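Local coordinates for protein acetylene hydratase (Pelobacter acetylenicus, PDB 2E7Z) that catalyses the hydration of acetylene to acetaldehyde, a non-redox reaction carried out with a tungsten-bis(molybdopterin guanine dinucleotide) cofactor and a [4Fe-4S] cluster, at residues Ala413-Met418 against Phe442-Ala447; Phe608-His613 against Gly674-Glu679. All blocks are in the same frame, centred on the assembly; numbering follows the deposited sequence.

Contact 1 (Ala413-Met418 against Phe442-Ala447); sequences ASNALM and FMTPTA. With MGD (2-amino-5,6-dimercapto-7-methyl-3,7,8a,9-tetrahydro-8-oxa-1,3,9,10-tetraaza-anthracen-4-one guanosine dinucleotide), chain E.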
loop_
_atom_site.group_PDB
_atom_site.type_symbol
_atom_site.label_atom_id
_atom_site.label_comp_id
_atom_site.label_asym_id
_atom_site.label_seq_id
_atom_site.Cartn_x
_atom_site.Cartn_y
_atom_site.Cartn_z
ATOM N N ALA A 413 -1.484 4.928 12.864
ATOM C CA ALA A 413 -2.365 3.943 12.219
ATOM C C ALA A 413 -1.547 2.922 11.438
ATOM O O ALA A 413 -1.854 2.592 10.297
ATOM C CB ALA A 413 -3.432 4.609 11.361
ATOM N N SER A 414 -0.504 2.412 12.090
ATOM C CA SER A 414 0.423 1.492 11.461
ATOM C C SER A 414 0.950 0.495 12.482
ATOM O O SER A 414 1.624 0.873 13.451
ATOM C CB SER A 414 1.584 2.308 10.828
ATOM O OG SER A 414 2.643 1.451 10.386
ATOM N N ASN A 415 0.605 -0.781 12.273
ATOM C CA ASN A 415 1.126 -1.843 13.119
ATOM C C ASN A 415 2.478 -2.241 12.539
ATOM O O ASN A 415 2.679 -3.308 11.986
ATOM C CB ASN A 415 0.123 -2.994 13.140
ATOM C CG ASN A 415 0.545 -4.143 14.019
ATOM O OD1 ASN A 415 1.398 -4.019 14.895
ATOM N ND2 ASN A 415 -0.131 -5.273 13.818
ATOM N N ALA A 416 3.410 -1.303 12.686
ATOM C CA ALA A 416 4.712 -1.338 12.022
ATOM C C ALA A 416 5.533 -2.592 12.280
ATOM O O ALA A 416 6.209 -3.093 11.376
ATOM C CB ALA A 416 5.533 -0.066 12.368
ATOM N N LEU A 417 5.465 -3.142 13.494
ATOM C CA LEU A 417 6.169 -4.386 13.769
ATOM C C LEU A 417 5.871 -5.438 12.692
ATOM O O LEU A 417 6.743 -6.223 12.323
ATOM C CB LEU A 417 5.784 -4.913 15.167
ATOM C CG LEU A 417 6.372 -6.271 15.502
ATOM C CD1 LEU A 417 7.889 -6.227 15.644
ATOM C CD2 LEU A 417 5.722 -6.763 16.798
ATOM N N MET A 418 4.614 -5.477 12.249
ATOM C CA MET A 418 4.120 -6.550 11.391
ATOM C C MET A 418 3.892 -6.125 9.948
ATOM O O MET A 418 3.374 -6.928 9.154
ATOM C CB MET A 418 2.787 -7.095 11.968
ATOM C CG MET A 418 2.948 -7.946 13.246
ATOM S SD MET A 418 1.392 -8.370 14.080
ATOM C CE MET A 418 0.322 -8.968 12.750
ATOM N N PHE A 442 -6.241 0.164 19.081
ATOM C CA PHE A 442 -6.104 -1.017 19.936
ATOM C C PHE A 442 -4.682 -1.179 20.434
ATOM O O PHE A 442 -3.747 -0.561 19.887
ATOM C CB PHE A 442 -6.561 -2.254 19.150
ATOM C CG PHE A 442 -8.038 -2.223 18.828
ATOM C CD1 PHE A 442 -8.969 -2.628 19.786
ATOM C CD2 PHE A 442 -8.498 -1.720 17.624
ATOM C CE1 PHE A 442 -10.341 -2.555 19.521
ATOM C CE2 PHE A 442 -9.858 -1.636 17.341
ATOM C CZ PHE A 442 -10.781 -2.043 18.322
ATOM N N MET A 443 -4.517 -2.016 21.461
ATOM C CA MET A 443 -3.210 -2.384 21.970
ATOM C C MET A 443 -2.588 -3.426 21.020
ATOM O O MET A 443 -2.483 -4.605 21.325
ATOM C CB MET A 443 -3.331 -2.872 23.424
ATOM C CG MET A 443 -2.019 -3.124 24.146
ATOM S SD MET A 443 -0.837 -1.719 24.226
ATOM C CE MET A 443 -1.608 -0.633 25.421
ATOM N N THR A 444 -2.180 -2.957 19.851
ATOM C CA THR A 444 -1.591 -3.800 18.835
ATOM C C THR A 444 -0.207 -4.282 19.281
ATOM O O THR A 444 0.354 -3.784 20.253
ATOM C CB THR A 444 -1.422 -3.026 17.521
ATOM O OG1 THR A 444 -0.428 -2.026 17.746
ATOM C CG2 THR A 444 -2.732 -2.403 17.097
ATOM N N PRO A 445 0.356 -5.272 18.570
ATOM C CA PRO A 445 1.696 -5.694 18.894
ATOM C C PRO A 445 2.705 -4.537 18.885
ATOM O O PRO A 445 3.596 -4.498 19.705
ATOM C CB PRO A 445 1.991 -6.759 17.831
ATOM C CG PRO A 445 0.589 -7.381 17.554
ATOM C CD PRO A 445 -0.308 -6.167 17.589
ATOM N N THR A 446 2.538 -3.589 17.959
ATOM C CA THR A 446 3.382 -2.390 17.948
ATOM C C THR A 446 3.107 -1.492 19.162
ATOM O O THR A 446 4.030 -1.021 19.806
ATOM C CB THR A 446 3.156 -1.610 16.642
ATOM O OG1 THR A 446 3.489 -2.477 15.566
ATOM C CG2 THR A 446 4.062 -0.412 16.605
ATOM N N ALA A 447 1.832 -1.276 19.490
ATOM C CA ALA A 447 1.483 -0.446 20.643
ATOM C C ALA A 447 2.054 -1.050 21.939
ATOM O O ALA A 447 2.453 -0.334 22.856
ATOM C CB ALA A 447 -0.030 -0.301 20.744
HETATM P PB MGD E . -1.653 -2.618 9.497
HETATM O O1B MGD E . -0.190 -2.984 9.466
HETATM O O2B MGD E . -2.668 -3.644 9.845
HETATM O O3B MGD E . -2.131 -2.007 8.092
HETATM O O3A MGD E . -0.638 -1.400 6.166
HETATM P PA MGD E . -1.628 -0.734 7.251
HETATM O O1A MGD E . -2.868 -0.183 6.613
HETATM O O2A MGD E . -0.759 0.154 8.089
HETATM O "O5'" MGD E . -1.772 -1.383 10.527
HETATM C "C5'" MGD E . -2.917 -0.549 10.474
HETATM C "C4'" MGD E . -3.153 -0.065 11.891
HETATM O "O4'" MGD E . -4.103 1.010 11.819
HETATM C "C3'" MGD E . -3.833 -1.096 12.787
HETATM O "O3'" MGD E . -3.023 -1.300 13.957
HETATM C "C2'" MGD E . -5.221 -0.520 13.142
HETATM O "O2'" MGD E . -5.715 -0.810 14.464
HETATM C "C1'" MGD E . -4.966 0.954 12.978
HETATM N N9 MGD E . -6.124 1.782 12.608
HETATM C C8 MGD E . -7.125 1.470 11.747
HETATM N N7 MGD E . -7.952 2.514 11.579
HETATM C C5 MGD E . -7.432 3.540 12.288
HETATM C C6 MGD E . -7.780 4.925 12.553
HETATM O O6 MGD E . -8.790 5.450 12.040
HETATM N N1 MGD E . -6.933 5.610 13.340
HETATM C C2 MGD E . -5.877 5.097 13.962
HETATM N N2 MGD E . -5.104 5.912 14.737
HETATM N N3 MGD E . -5.504 3.835 13.772
HETATM C C4 MGD E . -6.240 3.053 12.956
HETATM C C10 MGD E . -1.215 -1.913 4.964
HETATM C C11 MGD E . -0.075 -2.130 3.993
HETATM O O11 MGD E . 0.702 -3.191 4.543
HETATM C C12 MGD E . -0.615 -2.501 2.633
HETATM S S12 MGD E . -1.780 -1.475 1.917
HETATM C C13 MGD E . -0.148 -3.576 1.976
HETATM S S13 MGD E . -0.820 -4.098 0.500
HETATM C C14 MGD E . 0.979 -4.417 2.488
HETATM N N15 MGD E . 0.532 -5.732 2.921
HETATM C C16 MGD E . 1.511 -6.486 3.500
HETATM C C17 MGD E . 1.584 -7.951 3.419
HETATM O O17 MGD E . 0.724 -8.595 2.778
HETATM N N18 MGD E . 2.609 -8.562 4.046
HETATM C C19 MGD E . 3.565 -7.894 4.739
HETATM N N19 MGD E . 4.563 -8.566 5.352
HETATM N N20 MGD E . 3.539 -6.562 4.872
HETATM C C21 MGD E . 2.579 -5.838 4.282
HETATM N N22 MGD E . 2.590 -4.508 4.399
HETATM C C23 MGD E . 1.686 -3.675 3.634
HETATM O O HOH W 1 -0.121 -0.246 15.737
#

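Contact 2 (Phe608-His613 against Gly674-Glu679); sequences FQSCYH and GRWCPE. With MGD (2-amino-5,6-dimercapto-7-methyl-3,7,8a,9-tetrahydro-8-oxa-1,3,9,10-tetraaza-anthracen-4-one guanosine dinucleotide), chain E.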
loop_
_atom_site.group_PDB
_atom_site.type_symbol
_atom_site.label_atom_id
_atom_site.label_comp_id
_atom_site.label_asym_id
_atom_site.label_seq_id
_atom_site.Cartn_x
_atom_site.Cartn_y
_atom_site.Cartn_z
ATOM N N PHE A 608 -8.929 -6.711 7.654
ATOM C CA PHE A 608 -8.189 -5.836 6.755
ATOM C C PHE A 608 -6.780 -5.766 7.301
ATOM O O PHE A 608 -6.580 -5.237 8.378
ATOM C CB PHE A 608 -8.810 -4.424 6.658
ATOM C CG PHE A 608 -7.938 -3.434 5.930
ATOM C CD1 PHE A 608 -7.673 -3.570 4.566
ATOM C CD2 PHE A 608 -7.357 -2.372 6.623
ATOM C CE1 PHE A 608 -6.852 -2.646 3.890
ATOM C CE2 PHE A 608 -6.529 -1.451 5.954
ATOM C CZ PHE A 608 -6.277 -1.603 4.595
ATOM N N GLN A 609 -5.806 -6.318 6.579
ATOM C CA GLN A 609 -4.427 -6.316 7.067
ATOM C C GLN A 609 -4.398 -6.918 8.460
ATOM O O GLN A 609 -4.931 -8.005 8.612
ATOM C CB GLN A 609 -3.805 -4.906 7.003
ATOM C CG GLN A 609 -3.933 -4.276 5.609
ATOM C CD GLN A 609 -3.017 -4.916 4.573
ATOM O OE1 GLN A 609 -2.024 -5.556 4.902
ATOM N NE2 GLN A 609 -3.335 -4.708 3.311
ATOM N N SER A 610 -3.846 -6.253 9.476
ATOM C CA SER A 610 -3.854 -6.814 10.826
ATOM C C SER A 610 -5.053 -6.400 11.670
ATOM O O SER A 610 -5.016 -6.605 12.878
ATOM C CB SER A 610 -2.543 -6.482 11.552
ATOM O OG SER A 610 -2.504 -5.122 11.983
ATOM N N CYS A 611 -6.069 -5.820 11.025
ATOM C CA CYS A 611 -7.202 -5.204 11.734
ATOM C C CYS A 611 -8.383 -6.144 11.851
ATOM O O CYS A 611 -8.648 -6.968 10.970
ATOM C CB CYS A 611 -7.704 -3.963 11.005
ATOM S SG CYS A 611 -6.405 -2.722 10.659
ATOM N N TYR A 612 -9.140 -5.927 12.924
ATOM C CA TYR A 612 -10.446 -6.574 13.207
ATOM C C TYR A 612 -10.309 -8.007 13.703
ATOM O O TYR A 612 -11.273 -8.798 13.629
ATOM C CB TYR A 612 -11.480 -6.472 12.044
ATOM C CG TYR A 612 -11.389 -5.180 11.300
ATOM C CD1 TYR A 612 -11.177 -3.977 11.983
ATOM C CD2 TYR A 612 -11.452 -5.165 9.908
ATOM C CE1 TYR A 612 -11.027 -2.772 11.272
ATOM C CE2 TYR A 612 -11.312 -3.996 9.197
ATOM C CZ TYR A 612 -11.074 -2.799 9.876
ATOM O OH TYR A 612 -10.885 -1.635 9.155
ATOM N N HIS A 613 -9.141 -8.352 14.247
ATOM C CA HIS A 613 -8.994 -9.654 14.925
ATOM C C HIS A 613 -9.504 -9.665 16.378
ATOM O O HIS A 613 -9.478 -10.714 17.029
ATOM C CB HIS A 613 -7.533 -10.137 14.852
ATOM C CG HIS A 613 -7.022 -10.327 13.459
ATOM N ND1 HIS A 613 -7.706 -11.069 12.514
ATOM C CD2 HIS A 613 -5.868 -9.928 12.867
ATOM C CE1 HIS A 613 -7.015 -11.074 11.386
ATOM N NE2 HIS A 613 -5.891 -10.407 11.580
ATOM N N GLY A 674 -0.863 -10.528 8.596
ATOM C CA GLY A 674 -1.542 -9.664 9.544
ATOM C C GLY A 674 -2.159 -10.393 10.704
ATOM O O GLY A 674 -2.842 -9.790 11.499
ATOM N N ARG A 675 -1.923 -11.701 10.804
ATOM C CA ARG A 675 -2.581 -12.482 11.840
ATOM C C ARG A 675 -1.934 -12.331 13.214
ATOM O O ARG A 675 -0.727 -12.502 13.362
ATOM C CB ARG A 675 -2.609 -13.959 11.424
ATOM C CG ARG A 675 -3.660 -14.240 10.399
ATOM C CD ARG A 675 -4.986 -14.349 11.171
ATOM N NE ARG A 675 -6.104 -14.493 10.299
ATOM C CZ ARG A 675 -7.337 -14.770 10.697
ATOM N NH1 ARG A 675 -7.617 -14.968 11.985
ATOM N NH2 ARG A 675 -8.273 -14.872 9.783
ATOM N N TRP A 676 -2.754 -11.984 14.201
ATOM C CA TRP A 676 -2.334 -12.018 15.586
ATOM C C TRP A 676 -3.590 -12.249 16.426
ATOM O O TRP A 676 -4.676 -12.352 15.868
ATOM C CB TRP A 676 -1.572 -10.750 16.003
ATOM C CG TRP A 676 -2.362 -9.458 15.922
ATOM C CD1 TRP A 676 -2.801 -8.819 14.789
ATOM C CD2 TRP A 676 -2.758 -8.642 17.027
ATOM N NE1 TRP A 676 -3.441 -7.645 15.123
ATOM C CE2 TRP A 676 -3.455 -7.525 16.493
ATOM C CE3 TRP A 676 -2.625 -8.763 18.430
ATOM C CZ2 TRP A 676 -3.996 -6.520 17.301
ATOM C CZ3 TRP A 676 -3.153 -7.753 19.244
ATOM C CH2 TRP A 676 -3.850 -6.651 18.676
ATOM N N CYS A 677 -3.438 -12.290 17.744
ATOM C CA CYS A 677 -4.471 -12.818 18.641
ATOM C C CYS A 677 -4.733 -11.820 19.775
ATOM O O CYS A 677 -4.173 -11.966 20.861
ATOM C CB CYS A 677 -3.978 -14.151 19.218
ATOM S SG CYS A 677 -3.245 -15.309 17.976
ATOM N N PRO A 678 -5.578 -10.802 19.527
ATOM C CA PRO A 678 -5.847 -9.738 20.499
ATOM C C PRO A 678 -6.444 -10.196 21.819
ATOM O O PRO A 678 -6.413 -9.445 22.791
ATOM C CB PRO A 678 -6.825 -8.817 19.753
ATOM C CG PRO A 678 -6.565 -9.078 18.310
ATOM C CD PRO A 678 -6.265 -10.550 18.249
ATOM N N GLU A 679 -6.974 -11.419 21.847
ATOM C CA GLU A 679 -7.536 -12.001 23.062
ATOM C C GLU A 679 -6.438 -12.411 24.036
ATOM O O GLU A 679 -6.686 -12.581 25.217
ATOM C CB GLU A 679 -8.436 -13.197 22.712
ATOM C CG GLU A 679 -7.677 -14.427 22.185
ATOM C CD GLU A 679 -7.505 -14.468 20.672
ATOM O OE1 GLU A 679 -7.305 -15.570 20.118
ATOM O OE2 GLU A 679 -7.548 -13.405 20.019
HETATM P PB MGD E . -1.653 -2.618 9.497
HETATM O O1B MGD E . -0.190 -2.984 9.466
HETATM O O2B MGD E . -2.668 -3.644 9.845
HETATM O O3B MGD E . -2.131 -2.007 8.092
HETATM O O3A MGD E . -0.638 -1.400 6.166
HETATM P PA MGD E . -1.628 -0.734 7.251
HETATM O O1A MGD E . -2.868 -0.183 6.613
HETATM O O2A MGD E . -0.759 0.154 8.089
HETATM O "O5'" MGD E . -1.772 -1.383 10.527
HETATM C "C5'" MGD E . -2.917 -0.549 10.474
HETATM C "C4'" MGD E . -3.153 -0.065 11.891
HETATM O "O4'" MGD E . -4.103 1.010 11.819
HETATM C "C3'" MGD E . -3.833 -1.096 12.787
HETATM O "O3'" MGD E . -3.023 -1.300 13.957
HETATM C "C2'" MGD E . -5.221 -0.520 13.142
HETATM O "O2'" MGD E . -5.715 -0.810 14.464
HETATM C "C1'" MGD E . -4.966 0.954 12.978
HETATM N N9 MGD E . -6.124 1.782 12.608
HETATM C C8 MGD E . -7.125 1.470 11.747
HETATM N N7 MGD E . -7.952 2.514 11.579
HETATM C C5 MGD E . -7.432 3.540 12.288
HETATM C C6 MGD E . -7.780 4.925 12.553
HETATM O O6 MGD E . -8.790 5.450 12.040
HETATM N N1 MGD E . -6.933 5.610 13.340
HETATM C C2 MGD E . -5.877 5.097 13.962
HETATM N N2 MGD E . -5.104 5.912 14.737
HETATM N N3 MGD E . -5.504 3.835 13.772
HETATM C C4 MGD E . -6.240 3.053 12.956
HETATM C C10 MGD E . -1.215 -1.913 4.964
HETATM C C11 MGD E . -0.075 -2.130 3.993
HETATM O O11 MGD E . 0.702 -3.191 4.543
HETATM C C12 MGD E . -0.615 -2.501 2.633
HETATM S S12 MGD E . -1.780 -1.475 1.917
HETATM C C13 MGD E . -0.148 -3.576 1.976
HETATM S S13 MGD E . -0.820 -4.098 0.500
HETATM C C14 MGD E . 0.979 -4.417 2.488
HETATM N N15 MGD E . 0.532 -5.732 2.921
HETATM C C16 MGD E . 1.511 -6.486 3.500
HETATM C C17 MGD E . 1.584 -7.951 3.419
HETATM O O17 MGD E . 0.724 -8.595 2.778
HETATM N N18 MGD E . 2.609 -8.562 4.046
HETATM C C19 MGD E . 3.565 -7.894 4.739
HETATM N N19 MGD E . 4.563 -8.566 5.352
HETATM N N20 MGD E . 3.539 -6.562 4.872
HETATM C C21 MGD E . 2.579 -5.838 4.282
HETATM N N22 MGD E . 2.590 -4.508 4.399
HETATM C C23 MGD E . 1.686 -3.675 3.634
#

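Contact 1 (Ala413-Met418 against Phe442-Ala447)
Asn415 carries CG anti to its own backbone N (chi1 -179°), and Thr446 holds OG1 beside its backbone N, anti to the carbonyl carbon (chi1 -59°); from these positions amide and hydroxyl meet across the two loops. Thr446 OG1 donates to Asn415 OD1 at 2.7 Å, lying in the plane of the amide carbonyl on a lone pair, with a C=O...donor angle of 141°. A second, longer bond to the same Asn415 OD1 comes from Thr446 N at 3.3 Å, tilted out of that plane. Thr446 OG1 in turn accepts from Leu417 N at 2.9 Å, and this relay fixes the rotation of the hydroxyl. The loops follow the neighbouring parallel strands 408-412 and 435-440, the strand-end position at which alpha/beta sheets commonly bind nucleotides. Here they hold the guanosine end of one molybdopterin guanine dinucleotide: Asn415 N donates to MGD O5' at 3.0 Å, while Thr444 CG2 rests 3.3 Å from MGD O3'. Thr444 OG1 accepts from Ala447 N in an ST motif and shares a water with Ser414 O. On the apolar flank, Pro445 CB lies 3.9 Å from Leu417 CD2 and Pro445 CG 3.7 Å from Met418 SD.

Contact 2 (Phe608-His613 against Gly674-Glu679)
A cofactor-binding type II' beta turn, Phe608-Cys611, in the molybdopterin dinucleotide-binding domain lies against Gly674-Glu679, with Ser610 and Gly674 bringing their CA atoms within 3.9 Å. Gly674, with no side chain, permits this close approach, and its carbonyl O also takes a CA-H...O contact from Ser610. The same serine grips the cofactor twice, its N and its OG both donating to the phosphate oxygen MGD O2B, the hydroxyl at 2.6 Å. Beyond Ser610 from the phosphate, Trp676 NE1 donates to Ser610 O at 2.9 Å, the oxygen lying close to the indole plane; Trp676 is thus a second-shell residue, and its bond is likely to steady the backbone of Ser610 in the first shell. His613 fills the middle of the contact. Its NE2 gives a weak bond to Gly674 O at 3.1 Å, and its ring edge is turned to the face of Trp676 in an offset edge-to-face pair, planes 88° apart. His613 CE1 sits over one face of the Arg675 guanidinium, 3.7 Å from Arg675 NE; this charge would probably disfavour protonation of the imidazole, an effect that the guanidinium's salt bridge to Glu604 would lessen. At the root of the side chain, His613 CB packs 3.6 Å from Pro678 CD. An alanine here would probably leave Gly674 O without its imidazole donor and open a gap between Trp676 and the guanidinium of Arg675. The two loops follow strands 596-600 and 668-671, parallel neighbours in a mixed sheet; Phe608-His613 leads on to helix 617-621, whose Arg619 binds both His613 O and Glu679, and Gly674-Glu679 leads on towards helix 691-694.

Followed from the N terminus, the chain first leaves strand 408-412, runs through helix 423-431 and strand 435-440, and returns, so that contact 1 closes a beta-alpha-beta crossover. Only later does contact 2 close a longer loop, with 60 residues between its segments, which follow strands 596-600 and 668-671. The two loops are in series, neither nested nor crossed, yet their contacts lie 10 Å apart between centres and meet around one dinucleotide. Asn415 ND2 reaches Ser610 OG at 3.0 Å, a probable hydrogen bond, and Pro445 CD packs 3.5 Å from Trp676 CD2. Two family regions distant in sequence are thereby joined about the cofactor's phosphate.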